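Local coordinates for peroxiredoxin PRX1, mitochondrial (PDB 5YKJ), which reduces peroxides as a mitochondrial thiol peroxidase of the 1-Cys peroxiredoxin family, its oxidised thiol probably being resolved with the help of glutathione and thioredoxin, at residues R158-A162 / N176-A180; E169-T173 / V183-P187. All coordinates share one frame; numbering follows the deposited sequence.

Contact 1 of 2, residues R158-A162 / N176-A180; sequences RVIDA and NWQPA
R158 NH1 donates to the carbonyl oxygen of W177 at 2.9 Å, with an N-H...O angle of 161°. The oxygen lies at the edge of the guanidinium, close to its plane, and the donor comes in on a carbonyl lone pair. The R158 side chain leaves the helix with CG anti to the backbone N (chi1 -168°) and bends at its third torsion, which brings the guanidinium onto the loop; NE is meanwhile held by E155 in a salt bridge. The Q178 side chain crosses the arginine at about a right angle, its NE2 3.5 Å from R158 CD. The contact pins the irregular run 176-180, part of the C-terminal domain of 1-Cys peroxiredoxins, against helix 153-169. One turn along that helix, CZ3, on the benzo ring of the W177 indole, packs 3.8 Å from A162 CB. P179 N sits over one indole face, offset toward the rim. Replacing R158 by a leucine would probably leave the W177 carbonyl without this donor and would cost E155 this salt bridge. On the residue preceding A162, D161 OD2 lies 3.9 Å from P179 CG, while the other carboxylate oxygen, OD1, forms a salt bridge with R61.

Contact 2 of 2, residues E169-T173 / V183-P187; sequences EGVVT and VIIPP
V171 and V183 set their branched side chains obliquely against each other, CG1 of V171 meeting CG2 of V183 at 3.8 Å. V183 points its CB toward the 169-173 segment, and its chi1 of -65° puts CG2 between the backbone N and the carbonyl carbon, close against V171. The other V183 methyl, CG1, also comes near V171, at its CG2. Both valines are buried and both rest on L165 of helix 153-169, while V171 additionally reaches F198 of helix 191-198.

The next pair meets differently. V172 CG2 packs against the branch point of I184, 3.6 Å from its CB, and also lies beside I184 CG2, so one methyl touches both atoms. Between these side-chain pairs runs the backbone link: V172 and I184 form an antiparallel hydrogen-bonded pair, a single beta bridge. V172 N donates to I184 O at 3.0 Å, and I184 N donates back to V172 O at 2.9 Å, each donor lying in the plane of the carbonyl it meets. Strand 183-184 is an outermost strand, within this chain, of the small three-stranded antiparallel sheet in the C-terminal domain, and the bridge joins its flank to the segment that follows helix 153-169. V183 pairs by backbone hydrogen bonds with T211, and I185 with R209, both on strand 208-211.

At the helix end of the contact, G170 leaves helical geometry with a positive phi (62°) that a residue without a side chain adopts readily. Its carbonyl oxygen faces the ring of P186, with G170 O 3.2 Å from P186 CD and CG almost as near. P186 CD also approaches V171 CA, whereas the ring's CG makes a looser contact with V172 CG1, 4.5 Å away.

Overall arrangement
Contact 1 and contact 2 have centres about 12 Å apart, and their segments alternate along the chain. Helix 153-169 gives contact 1 its first segment and runs into the first segment of contact 2; the chain then turns back through 176-180 before entering strand 183-184. The two sites touch directly, A162 CB lying 3.7 Å from T173 OG1 and W177 NE1 3.8 Å from V183 CG1. Contact 1 is the more superficial, whereas contact 2 buries three of its residues farther out, about 22 Å from the chain's centre against 15 Å. A bound sodium ion lies about 13 Å from the I184 side chain. C44, found as S-hydroxycysteine, belongs to neither contact.

Contact 1 of 2, residues R158-A162 / N176-A180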
loop_
_atom_site.group_PDB
_atom_site.type_symbol
_atom_site.label_atom_id
_atom_site.label_comp_id
_atom_site.label_asym_id
_atom_site.label_seq_id
_atom_site.Cartn_x
_atom_site.Cartn_y
_atom_site.Cartn_z
ATOM N N ARG A 158 2.767 -7.813 -6.375
ATOM C CA ARG A 158 4.062 -8.462 -6.463
ATOM C C ARG A 158 4.944 -8.138 -5.247
ATOM O O ARG A 158 5.523 -8.995 -4.655
ATOM C CB ARG A 158 4.773 -8.104 -7.781
ATOM C CG ARG A 158 5.997 -8.960 -8.106
ATOM C CD ARG A 158 6.876 -8.401 -9.216
ATOM N NE ARG A 158 7.532 -7.176 -8.849
ATOM C CZ ARG A 158 8.676 -7.134 -8.209
ATOM N NH1 ARG A 158 9.336 -8.246 -7.919
ATOM N NH2 ARG A 158 9.176 -5.978 -7.877
ATOM N N VAL A 159 4.994 -6.877 -4.899
ATOM C CA VAL A 159 5.760 -6.486 -3.749
ATOM C C VAL A 159 5.191 -7.005 -2.443
ATOM O O VAL A 159 5.901 -7.237 -1.585
ATOM C CB VAL A 159 6.130 -4.995 -3.684
ATOM C CG1 VAL A 159 6.806 -4.617 -4.957
ATOM C CG2 VAL A 159 4.923 -4.130 -3.403
ATOM N N ILE A 160 3.875 -7.103 -2.353
ATOM C CA ILE A 160 3.278 -7.631 -1.158
ATOM C C ILE A 160 3.734 -9.103 -1.017
ATOM O O ILE A 160 4.087 -9.537 0.030
ATOM C CB ILE A 160 1.731 -7.558 -1.175
ATOM C CG1 ILE A 160 1.261 -6.138 -0.912
ATOM C CG2 ILE A 160 1.141 -8.428 -0.066
ATOM C CD1 ILE A 160 -0.154 -5.895 -1.382
ATOM N N ASP A 161 3.708 -9.799 -2.137
ATOM C CA ASP A 161 4.116 -11.190 -2.099
ATOM C C ASP A 161 5.590 -11.346 -1.681
ATOM O O ASP A 161 5.928 -12.176 -0.929
ATOM C CB ASP A 161 3.855 -11.865 -3.437
ATOM C CG ASP A 161 2.373 -12.169 -3.666
ATOM O OD1 ASP A 161 1.653 -12.198 -2.747
ATOM O OD2 ASP A 161 2.015 -12.358 -4.767
ATOM N N ALA A 162 6.428 -10.499 -2.220
ATOM C CA ALA A 162 7.809 -10.504 -1.868
ATOM C C ALA A 162 8.018 -10.156 -0.404
ATOM O O ALA A 162 8.777 -10.751 0.235
ATOM C CB ALA A 162 8.572 -9.530 -2.756
ATOM N N ASN A 176 12.911 -8.109 -10.496
ATOM C CA ASN A 176 11.919 -8.714 -11.330
ATOM C C ASN A 176 11.371 -10.052 -10.858
ATOM O O ASN A 176 10.801 -10.736 -11.617
ATOM C CB ASN A 176 12.535 -8.847 -12.692
ATOM C CG ASN A 176 12.730 -7.521 -13.393
ATOM O OD1 ASN A 176 12.132 -6.551 -13.069
ATOM N ND2 ASN A 176 13.628 -7.517 -14.343
ATOM N N TRP A 177 11.544 -10.355 -9.587
ATOM C CA TRP A 177 11.083 -11.596 -9.028
ATOM C C TRP A 177 9.591 -11.823 -9.131
ATOM O O TRP A 177 8.831 -10.962 -8.891
ATOM C CB TRP A 177 11.470 -11.695 -7.534
ATOM C CG TRP A 177 10.957 -12.876 -6.813
ATOM C CD1 TRP A 177 11.533 -14.075 -6.735
ATOM C CD2 TRP A 177 9.770 -12.952 -6.036
ATOM N NE1 TRP A 177 10.820 -14.885 -5.964
ATOM C CE2 TRP A 177 9.709 -14.237 -5.522
ATOM C CE3 TRP A 177 8.756 -12.061 -5.728
ATOM C CZ2 TRP A 177 8.681 -14.652 -4.723
ATOM C CZ3 TRP A 177 7.762 -12.470 -4.974
ATOM C CH2 TRP A 177 7.717 -13.746 -4.449
ATOM N N GLN A 178 9.219 -13.037 -9.466
ATOM C CA GLN A 178 7.858 -13.431 -9.437
ATOM C C GLN A 178 7.781 -14.640 -8.513
ATOM O O GLN A 178 8.684 -15.377 -8.382
ATOM C CB GLN A 178 7.339 -13.849 -10.798
ATOM C CG GLN A 178 7.099 -12.728 -11.789
ATOM C CD GLN A 178 6.024 -11.730 -11.402
ATOM O OE1 GLN A 178 5.125 -12.032 -10.694
ATOM N NE2 GLN A 178 6.166 -10.542 -11.881
ATOM N N PRO A 179 6.638 -14.840 -7.910
ATOM C CA PRO A 179 6.450 -15.998 -7.052
ATOM C C PRO A 179 6.719 -17.274 -7.863
ATOM O O PRO A 179 6.405 -17.349 -9.001
ATOM C CB PRO A 179 4.981 -15.918 -6.673
ATOM C CG PRO A 179 4.699 -14.440 -6.671
ATOM C CD PRO A 179 5.537 -13.875 -7.758
ATOM N N ALA A 180 7.377 -18.185 -7.163
ATOM C CA ALA A 180 7.919 -19.502 -7.532
ATOM C C ALA A 180 9.320 -19.361 -8.103
ATOM O O ALA A 180 9.967 -20.323 -8.292
ATOM C CB ALA A 180 7.045 -20.377 -8.441
#

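Contact 2 of 2, residues E169-T173 / V183-P187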
loop_
_atom_site.group_PDB
_atom_site.type_symbol
_atom_site.label_atom_id
_atom_site.label_comp_id
_atom_site.label_asym_id
_atom_site.label_seq_id
_atom_site.Cartn_x
_atom_site.Cartn_y
_atom_site.Cartn_z
ATOM N N GLU A 169 10.035 -16.540 5.357
ATOM C CA GLU A 169 11.145 -17.439 5.144
ATOM C C GLU A 169 12.557 -16.912 5.360
ATOM O O GLU A 169 13.464 -17.664 5.346
ATOM C CB GLU A 169 11.005 -17.995 3.736
ATOM C CG GLU A 169 9.776 -18.848 3.558
ATOM C CD GLU A 169 9.615 -19.536 2.211
ATOM O OE1 GLU A 169 10.546 -19.673 1.420
ATOM O OE2 GLU A 169 8.512 -19.986 1.949
ATOM N N GLY A 170 12.697 -15.636 5.644
ATOM C CA GLY A 170 13.994 -15.044 5.805
ATOM C C GLY A 170 14.859 -15.095 4.572
ATOM O O GLY A 170 15.985 -15.482 4.598
ATOM N N VAL A 171 14.274 -14.653 3.489
ATOM C CA VAL A 171 14.915 -14.604 2.204
ATOM C C VAL A 171 14.719 -13.193 1.641
ATOM O O VAL A 171 14.046 -12.425 2.214
ATOM C CB VAL A 171 14.368 -15.609 1.208
ATOM C CG1 VAL A 171 14.619 -17.008 1.707
ATOM C CG2 VAL A 171 12.882 -15.423 0.954
ATOM N N VAL A 172 15.392 -12.940 0.549
ATOM C CA VAL A 172 15.326 -11.665 -0.160
ATOM C C VAL A 172 15.042 -11.936 -1.635
ATOM O O VAL A 172 15.335 -12.978 -2.108
ATOM C CB VAL A 172 16.518 -10.686 0.045
ATOM C CG1 VAL A 172 16.638 -10.178 1.444
ATOM C CG2 VAL A 172 17.799 -11.102 -0.639
ATOM N N THR A 173 14.443 -10.974 -2.336
ATOM C CA THR A 173 14.053 -11.201 -3.692
ATOM C C THR A 173 14.787 -10.299 -4.678
ATOM O O THR A 173 15.024 -9.211 -4.478
ATOM C CB THR A 173 12.522 -11.053 -3.920
ATOM O OG1 THR A 173 12.129 -9.748 -3.594
ATOM C CG2 THR A 173 11.709 -12.070 -3.162
ATOM N N VAL A 183 14.867 -17.468 -4.836
ATOM C CA VAL A 183 15.126 -16.404 -3.901
ATOM C C VAL A 183 16.593 -16.388 -3.466
ATOM O O VAL A 183 17.341 -17.257 -3.766
ATOM C CB VAL A 183 14.204 -16.482 -2.681
ATOM C CG1 VAL A 183 12.751 -16.259 -3.056
ATOM C CG2 VAL A 183 14.332 -17.805 -1.957
ATOM N N ILE A 184 16.941 -15.348 -2.743
ATOM C CA ILE A 184 18.286 -15.128 -2.293
ATOM C C ILE A 184 18.459 -15.224 -0.779
ATOM O O ILE A 184 17.653 -14.775 -0.064
ATOM C CB ILE A 184 18.792 -13.768 -2.791
ATOM C CG1 ILE A 184 18.868 -13.717 -4.292
ATOM C CG2 ILE A 184 20.155 -13.442 -2.228
ATOM C CD1 ILE A 184 18.752 -12.324 -4.858
ATOM N N ILE A 185 19.538 -15.847 -0.343
ATOM C CA ILE A 185 19.796 -16.000 1.049
ATOM C C ILE A 185 20.444 -14.726 1.530
ATOM O O ILE A 185 21.330 -14.292 0.968
ATOM C CB ILE A 185 20.673 -17.260 1.301
ATOM C CG1 ILE A 185 19.962 -18.481 0.771
ATOM C CG2 ILE A 185 20.946 -17.444 2.781
ATOM C CD1 ILE A 185 20.815 -19.738 0.756
ATOM N N PRO A 186 19.921 -14.153 2.611
ATOM C CA PRO A 186 20.485 -12.925 3.120
ATOM C C PRO A 186 21.937 -13.150 3.566
ATOM O O PRO A 186 22.324 -14.122 4.067
ATOM C CB PRO A 186 19.593 -12.578 4.327
ATOM C CG PRO A 186 18.358 -13.309 4.134
ATOM C CD PRO A 186 18.777 -14.575 3.426
ATOM N N PRO A 187 22.732 -12.113 3.325
ATOM C CA PRO A 187 24.148 -12.161 3.661
ATOM C C PRO A 187 24.426 -12.341 5.134
ATOM O O PRO A 187 25.464 -12.807 5.477
ATOM C CB PRO A 187 24.731 -10.876 3.133
ATOM C CG PRO A 187 23.648 -10.101 2.594
ATOM C CD PRO A 187 22.377 -10.881 2.619
#